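Local coordinates for holo-[acyl-carrier-protein] synthase (Neisseria meningitidis FAM18, PDB 5SUV) that belongs to the 4'-phosphopantetheinyl transferase superfamily, assembles here from three subunits, and holds coenzyme A in pockets between neighbouring subunits, at residues K14-L19 and K52-K57; I77-D82 and L109-E114. All coordinates share one frame; numbering follows the deposited sequence.

Contact 1 of 2, residues K14-L19 and K52-K57; sequences KRIIRL and KRFAAK. With COA (coenzyme A), chain F.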
# COMPACT_ATOMS: atom_id res chain seq x y z
N LYS A 14 12.32 12.84 -7.95
CA LYS A 14 13.07 14.09 -7.79
C LYS A 14 13.96 14.04 -6.55
O LYS A 14 15.06 14.59 -6.55
CB LYS A 14 12.10 15.27 -7.71
CG LYS A 14 11.34 15.53 -9.00
CD LYS A 14 10.30 16.63 -8.83
CE LYS A 14 9.47 16.82 -10.09
NZ LYS A 14 10.31 17.14 -11.28
N ARG A 15 13.49 13.37 -5.49
CA ARG A 15 14.33 13.22 -4.30
C ARG A 15 15.55 12.37 -4.61
O ARG A 15 16.66 12.68 -4.15
CB ARG A 15 13.53 12.59 -3.16
CG ARG A 15 14.34 12.30 -1.90
CD ARG A 15 13.41 12.16 -0.70
NE ARG A 15 13.96 11.31 0.36
CZ ARG A 15 13.46 10.14 0.75
NH1 ARG A 15 12.35 9.64 0.21
NH2 ARG A 15 14.06 9.47 1.72
N ILE A 16 15.38 11.32 -5.41
CA ILE A 16 16.53 10.50 -5.80
C ILE A 16 17.52 11.35 -6.59
O ILE A 16 18.73 11.31 -6.33
CB ILE A 16 16.07 9.27 -6.61
CG1 ILE A 16 15.16 8.37 -5.77
CG2 ILE A 16 17.27 8.47 -7.12
CD1 ILE A 16 15.86 7.68 -4.59
N ILE A 17 17.02 12.14 -7.54
CA ILE A 17 17.89 13.02 -8.31
C ILE A 17 18.68 13.94 -7.38
O ILE A 17 19.90 14.08 -7.53
CB ILE A 17 17.07 13.82 -9.34
CG1 ILE A 17 16.50 12.87 -10.40
CG2 ILE A 17 17.93 14.91 -10.02
CD1 ILE A 17 15.51 13.56 -11.38
N ARG A 18 18.01 14.55 -6.41
CA ARG A 18 18.73 15.39 -5.46
C ARG A 18 19.82 14.60 -4.74
O ARG A 18 20.96 15.06 -4.61
CB ARG A 18 17.77 15.99 -4.43
CG ARG A 18 16.79 17.00 -5.02
CD ARG A 18 16.02 17.75 -3.92
NE ARG A 18 15.96 17.01 -2.66
CZ ARG A 18 16.77 17.21 -1.62
NH1 ARG A 18 17.73 18.13 -1.67
NH2 ARG A 18 16.63 16.48 -0.52
N LEU A 19 19.48 13.40 -4.27
CA LEU A 19 20.45 12.59 -3.55
C LEU A 19 21.62 12.20 -4.44
O LEU A 19 22.78 12.21 -3.99
CB LEU A 19 19.76 11.35 -2.98
CG LEU A 19 18.77 11.61 -1.84
CD1 LEU A 19 17.94 10.38 -1.50
CD2 LEU A 19 19.50 12.09 -0.60
N LYS A 52 13.17 2.53 -6.97
CA LYS A 52 12.47 1.30 -6.63
C LYS A 52 13.21 0.52 -5.55
O LYS A 52 12.60 0.01 -4.60
CB LYS A 52 12.29 0.43 -7.87
CG LYS A 52 11.20 0.94 -8.83
CD LYS A 52 10.95 -0.01 -9.99
CE LYS A 52 9.85 0.54 -10.91
NZ LYS A 52 9.68 -0.28 -12.13
N ARG A 53 14.53 0.42 -5.68
CA ARG A 53 15.32 -0.27 -4.66
C ARG A 53 15.22 0.45 -3.33
O ARG A 53 15.01 -0.19 -2.29
CB ARG A 53 16.78 -0.40 -5.11
CG ARG A 53 17.00 -1.17 -6.41
CD ARG A 53 16.21 -2.45 -6.46
NE ARG A 53 16.69 -3.39 -7.47
CZ ARG A 53 16.42 -3.32 -8.77
NH1 ARG A 53 15.68 -2.33 -9.25
NH2 ARG A 53 16.89 -4.23 -9.60
N PHE A 54 15.34 1.77 -3.33
CA PHE A 54 15.25 2.54 -2.10
C PHE A 54 13.90 2.33 -1.43
O PHE A 54 13.83 2.06 -0.22
CB PHE A 54 15.51 4.02 -2.39
CG PHE A 54 15.66 4.88 -1.18
CD1 PHE A 54 16.73 4.72 -0.33
CD2 PHE A 54 14.72 5.86 -0.89
CE1 PHE A 54 16.86 5.51 0.80
CE2 PHE A 54 14.85 6.65 0.23
CZ PHE A 54 15.94 6.48 1.07
N ALA A 55 12.81 2.42 -2.20
CA ALA A 55 11.49 2.23 -1.59
C ALA A 55 11.32 0.81 -1.08
O ALA A 55 10.78 0.60 0.01
CB ALA A 55 10.38 2.55 -2.59
N ALA A 56 11.76 -0.18 -1.86
CA ALA A 56 11.58 -1.57 -1.46
C ALA A 56 12.39 -1.90 -0.21
O ALA A 56 11.91 -2.60 0.68
CB ALA A 56 11.99 -2.49 -2.62
N LYS A 57 13.61 -1.39 -0.13
CA LYS A 57 14.42 -1.65 1.06
C LYS A 57 13.83 -0.95 2.28
O LYS A 57 13.78 -1.51 3.38
CB LYS A 57 15.85 -1.20 0.82
CG LYS A 57 16.50 -1.92 -0.35
CD LYS A 57 17.77 -1.22 -0.78
CE LYS A 57 18.33 -1.81 -2.09
NZ LYS A 57 19.48 -2.74 -1.84
N1A COA F . 3.81 -9.96 -11.02
C2A COA F . 3.91 -9.04 -10.06
N3A COA F . 4.47 -7.86 -10.16
C4A COA F . 5.02 -7.56 -11.43
C5A COA F . 5.01 -8.45 -12.54
C6A COA F . 4.38 -9.65 -12.27
N6A COA F . 4.29 -10.55 -13.21
N7A COA F . 5.55 -7.95 -13.57
C8A COA F . 5.94 -6.77 -13.15
N9A COA F . 5.63 -6.49 -11.87
C1B COA F . 5.94 -5.31 -11.16
C2B COA F . 7.53 -5.02 -11.18
O2B COA F . 8.05 -4.73 -9.94
C3B COA F . 7.52 -3.77 -12.05
O3B COA F . 8.48 -2.89 -11.74
P3B COA F . 10.13 -3.56 -11.79
O7A COA F . 10.73 -2.32 -12.01
O8A COA F . 10.28 -4.14 -10.44
O9A COA F . 9.98 -4.52 -12.89
C4B COA F . 6.14 -3.22 -11.63
O4B COA F . 5.31 -4.30 -11.78
C5B COA F . 5.69 -2.09 -12.49
O5B COA F . 4.51 -1.57 -11.87
P1A COA F . 3.60 -0.72 -12.85
O1A COA F . 4.34 0.42 -13.44
O2A COA F . 2.25 -0.62 -12.23
O3A COA F . 3.52 -1.71 -14.14
P2A COA F . 2.71 -1.20 -15.33
O4A COA F . 1.47 -0.61 -14.95
O5A COA F . 3.54 -0.55 -16.42
O6A COA F . 2.28 -2.65 -15.99
CBP COA F . 1.37 -4.74 -15.47
CCP COA F . 1.51 -3.31 -15.07
CDP COA F . 2.58 -5.40 -15.06
CEP COA F . 0.23 -5.38 -14.72
CAP COA F . 1.12 -4.94 -17.00
OAP COA F . 0.90 -6.26 -17.30
C9P COA F . -0.12 -4.20 -17.55
O9P COA F . -1.22 -4.71 -17.39
N8P COA F . 0.06 -2.99 -18.28
C7P COA F . -1.10 -2.21 -18.85
C6P COA F . -2.26 -3.09 -19.27
C5P COA F . -2.89 -2.57 -20.55
O5P COA F . -3.19 -3.31 -21.43
N4P COA F . -3.15 -1.21 -20.69
C3P COA F . -3.76 -0.71 -21.92
C2P COA F . -5.26 -0.70 -21.86
S1P COA F . -6.01 -2.07 -22.84

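Contact 2 of 2, residues I77-D82 and L109-E114; sequences IGIGHD and LSMSDE. With COA (coenzyme A), chain F.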
# COMPACT_ATOMS: atom_id res chain seq x y z
N ILE A 77 19.68 -6.08 1.71
CA ILE A 77 18.32 -6.26 1.18
C ILE A 77 18.40 -6.06 -0.33
O ILE A 77 18.48 -4.92 -0.81
CB ILE A 77 17.34 -5.27 1.79
CG1 ILE A 77 17.28 -5.36 3.32
CG2 ILE A 77 15.96 -5.48 1.17
CD1 ILE A 77 16.71 -4.09 3.94
N GLY A 78 18.34 -7.15 -1.09
CA GLY A 78 18.43 -7.11 -2.54
C GLY A 78 17.08 -7.36 -3.19
O GLY A 78 16.22 -8.05 -2.64
N ILE A 79 16.89 -6.79 -4.38
CA ILE A 79 15.68 -7.01 -5.17
C ILE A 79 16.06 -7.75 -6.45
O ILE A 79 16.96 -7.31 -7.19
CB ILE A 79 14.95 -5.69 -5.47
CG1 ILE A 79 14.30 -5.12 -4.21
CG2 ILE A 79 13.86 -5.91 -6.50
CD1 ILE A 79 15.24 -4.41 -3.26
N GLY A 80 15.41 -8.88 -6.69
CA GLY A 80 15.45 -9.57 -7.96
C GLY A 80 14.06 -9.73 -8.55
O GLY A 80 13.11 -9.14 -8.03
N HIS A 81 13.92 -10.52 -9.62
CA HIS A 81 12.62 -10.76 -10.22
C HIS A 81 12.55 -12.21 -10.69
O HIS A 81 13.55 -12.78 -11.13
CB HIS A 81 12.36 -9.83 -11.42
CG HIS A 81 12.44 -8.37 -11.09
ND1 HIS A 81 13.64 -7.71 -10.96
CD2 HIS A 81 11.47 -7.45 -10.88
CE1 HIS A 81 13.41 -6.44 -10.68
NE2 HIS A 81 12.10 -6.26 -10.62
N ASP A 82 11.36 -12.80 -10.60
CA ASP A 82 11.18 -14.17 -11.07
C ASP A 82 10.96 -14.18 -12.58
O ASP A 82 11.01 -13.14 -13.25
CB ASP A 82 10.04 -14.87 -10.32
CG ASP A 82 8.66 -14.36 -10.74
OD1 ASP A 82 8.56 -13.51 -11.65
OD2 ASP A 82 7.66 -14.84 -10.15
N LEU A 109 6.70 -8.65 -1.82
CA LEU A 109 6.99 -7.30 -2.30
C LEU A 109 6.11 -6.99 -3.49
O LEU A 109 6.00 -7.81 -4.41
CB LEU A 109 8.46 -7.19 -2.73
CG LEU A 109 8.92 -5.91 -3.45
CD1 LEU A 109 8.70 -4.74 -2.53
CD2 LEU A 109 10.41 -6.03 -3.83
N SER A 110 5.57 -5.79 -3.52
CA SER A 110 4.99 -5.24 -4.73
C SER A 110 5.46 -3.81 -4.92
O SER A 110 5.63 -3.07 -3.95
CB SER A 110 3.45 -5.27 -4.71
OG SER A 110 2.92 -4.83 -5.95
N MET A 111 5.62 -3.42 -6.17
CA MET A 111 6.00 -2.05 -6.47
C MET A 111 5.14 -1.50 -7.59
O MET A 111 4.64 -2.24 -8.43
CB MET A 111 7.48 -1.98 -6.83
CG MET A 111 8.36 -2.21 -5.59
SD MET A 111 10.09 -2.06 -5.96
CE MET A 111 10.34 -3.48 -6.99
N SER A 112 4.99 -0.18 -7.58
CA SER A 112 4.32 0.52 -8.66
C SER A 112 4.91 1.92 -8.77
O SER A 112 5.49 2.45 -7.82
CB SER A 112 2.80 0.60 -8.42
OG SER A 112 2.14 1.23 -9.51
N ASP A 113 4.75 2.52 -9.94
CA ASP A 113 5.19 3.89 -10.09
C ASP A 113 4.27 4.60 -11.07
O ASP A 113 3.72 3.98 -11.98
CB ASP A 113 6.63 3.97 -10.58
CG ASP A 113 6.80 3.40 -11.97
OD1 ASP A 113 6.38 4.06 -12.93
OD2 ASP A 113 7.38 2.29 -12.10
N GLU A 114 4.11 5.90 -10.85
CA GLU A 114 3.29 6.75 -11.71
C GLU A 114 3.83 8.16 -11.59
O GLU A 114 3.86 8.73 -10.49
CB GLU A 114 1.82 6.69 -11.29
CG GLU A 114 0.86 7.50 -12.17
CD GLU A 114 0.49 6.78 -13.46
OE1 GLU A 114 1.35 6.11 -14.06
OE2 GLU A 114 -0.69 6.90 -13.87
N1A COA F . 3.81 -9.96 -11.02
C2A COA F . 3.91 -9.04 -10.06
N3A COA F . 4.47 -7.86 -10.16
C4A COA F . 5.02 -7.56 -11.43
C5A COA F . 5.01 -8.45 -12.54
C6A COA F . 4.38 -9.65 -12.27
N6A COA F . 4.29 -10.55 -13.21
N7A COA F . 5.55 -7.95 -13.57
C8A COA F . 5.94 -6.77 -13.15
N9A COA F . 5.63 -6.49 -11.87
C1B COA F . 5.94 -5.31 -11.16
C2B COA F . 7.53 -5.02 -11.18
O2B COA F . 8.05 -4.73 -9.94
C3B COA F . 7.52 -3.77 -12.05
O3B COA F . 8.48 -2.89 -11.74
P3B COA F . 10.13 -3.56 -11.79
O7A COA F . 10.73 -2.32 -12.01
O8A COA F . 10.28 -4.14 -10.44
O9A COA F . 9.98 -4.52 -12.89
C4B COA F . 6.14 -3.22 -11.63
O4B COA F . 5.31 -4.30 -11.78
C5B COA F . 5.69 -2.09 -12.49
O5B COA F . 4.51 -1.57 -11.87
P1A COA F . 3.60 -0.72 -12.85
O1A COA F . 4.34 0.42 -13.44
O2A COA F . 2.25 -0.62 -12.23
O3A COA F . 3.52 -1.71 -14.14
P2A COA F . 2.71 -1.20 -15.33
O4A COA F . 1.47 -0.61 -14.95
O5A COA F . 3.54 -0.55 -16.42
O6A COA F . 2.28 -2.65 -15.99
CBP COA F . 1.37 -4.74 -15.47
CCP COA F . 1.51 -3.31 -15.07
CDP COA F . 2.58 -5.40 -15.06
CEP COA F . 0.23 -5.38 -14.72
CAP COA F . 1.12 -4.94 -17.00
OAP COA F . 0.90 -6.26 -17.30
C9P COA F . -0.12 -4.20 -17.55
O9P COA F . -1.22 -4.71 -17.39
N8P COA F . 0.06 -2.99 -18.28
C7P COA F . -1.10 -2.21 -18.85
C6P COA F . -2.26 -3.09 -19.27
C5P COA F . -2.89 -2.57 -20.55
O5P COA F . -3.19 -3.31 -21.43
N4P COA F . -3.15 -1.21 -20.69
C3P COA F . -3.76 -0.71 -21.92
C2P COA F . -5.26 -0.70 -21.86
S1P COA F . -6.01 -2.07 -22.84

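Contact 1 of 2, residues K14-L19 and K52-K57
Phe54 reaches from helix 46-63 across to helix 13-23 and meets Arg15 and Ile16, contributing about half of the 146 Å² that the two segments bury. Its CG lies anti to the backbone N (chi1 -171°), which throws the ring to the helix 13-23 side.

The apolar part is small: Ile16 CD1 comes within 4.3 Å of Phe54 CD2. More of this packing lies just beyond, where Ile16 also touches Val47, Leu50 and Ala51, while Phe54 leans on Val11 and Ile31.

The charged part belongs to Arg15. Its chain runs extended from CG to NE and brings NH2 to 3.3 Å from Phe54 CE2, at the ring edge and near its plane. Because NH2 sits at the rim of the ring and not above it, this is not a cation-pi contact; the two planes are 70° apart. NH1 forms a salt bridge to Glu114 of the second subunit.

The third group faces a different way. Lys52 extends from helix 46-63 toward coenzyme A, its NZ placed 2.9 Å from coenzyme A O3B, a hydrogen bond that is doubtful because the nitrogen is modelled too close to the phosphate.

This is helix-helix packing in the 4'-phosphopantetheinyl transferase fold: the Arg15 side lies at a subunit interface, near one coenzyme A, and Lys52 points to the pocket of another.

Contact 2 of 2, residues I77-D82 and L109-E114
The imidazole of His81, two residues along the strand from the Ile79 that packs on Leu109 and Met111, is the flat group here, and it is used at its edge: coenzyme A O8A lies in the ring plane. NE2 donates to that oxygen at 2.8 Å with an N-H...O angle of 157°, a fairly straight bond that turns the NE2 edge of the ring to the 3'-phosphate.

Between the strands themselves the contact is apolar. Ile79 CG1 lies 4.0 Å from Leu109 CD2, the two side chains crossing at about a right angle, and Ile79 CG2 comes within 4.3 Å of Met111 CE. Met111 bends at its last torsion (chi3 -68°), and its methyl also reaches to 3.5 Å from coenzyme A O8A, so one CE touches both the core and the ligand phosphate. Arg53 and Ala56 of helix 46-63 also pack on Ile79.

Farther along strand 106-114, Ser112 OG makes a long hydrogen bond of 3.3 Å to coenzyme A O2A and also bonds to Ile10 N of the third subunit. Lys62 of that subunit binds Met111 O and the ligand as well.

Two strands from separate sheets thus pack side chain to side chain and build one wall of a coenzyme A pocket lying between subunits, the arrangement known from trimeric AcpS enzymes.

Both contacts are buried, contact 2 deeper, and helix 46-63 ties them together. It supplies Phe54 to contact 1, while its Lys52 O packs 3.5 Å from Met111 SD of contact 2. The helix is also bound to strand 77-81 directly: Lys57 NZ lies 2.6 Å from Ile77 O, a probable hydrogen bond. Contact 1 joins helix to helix through an aromatic ring and an arginine whose salt bridge lies across a subunit interface; contact 2 joins two sheets through apolar side chains. Both reach the same coenzyme A, contact 1 through Lys52, whose bond is doubtful, and contact 2 through His81 and Ser112, the last touching the third subunit.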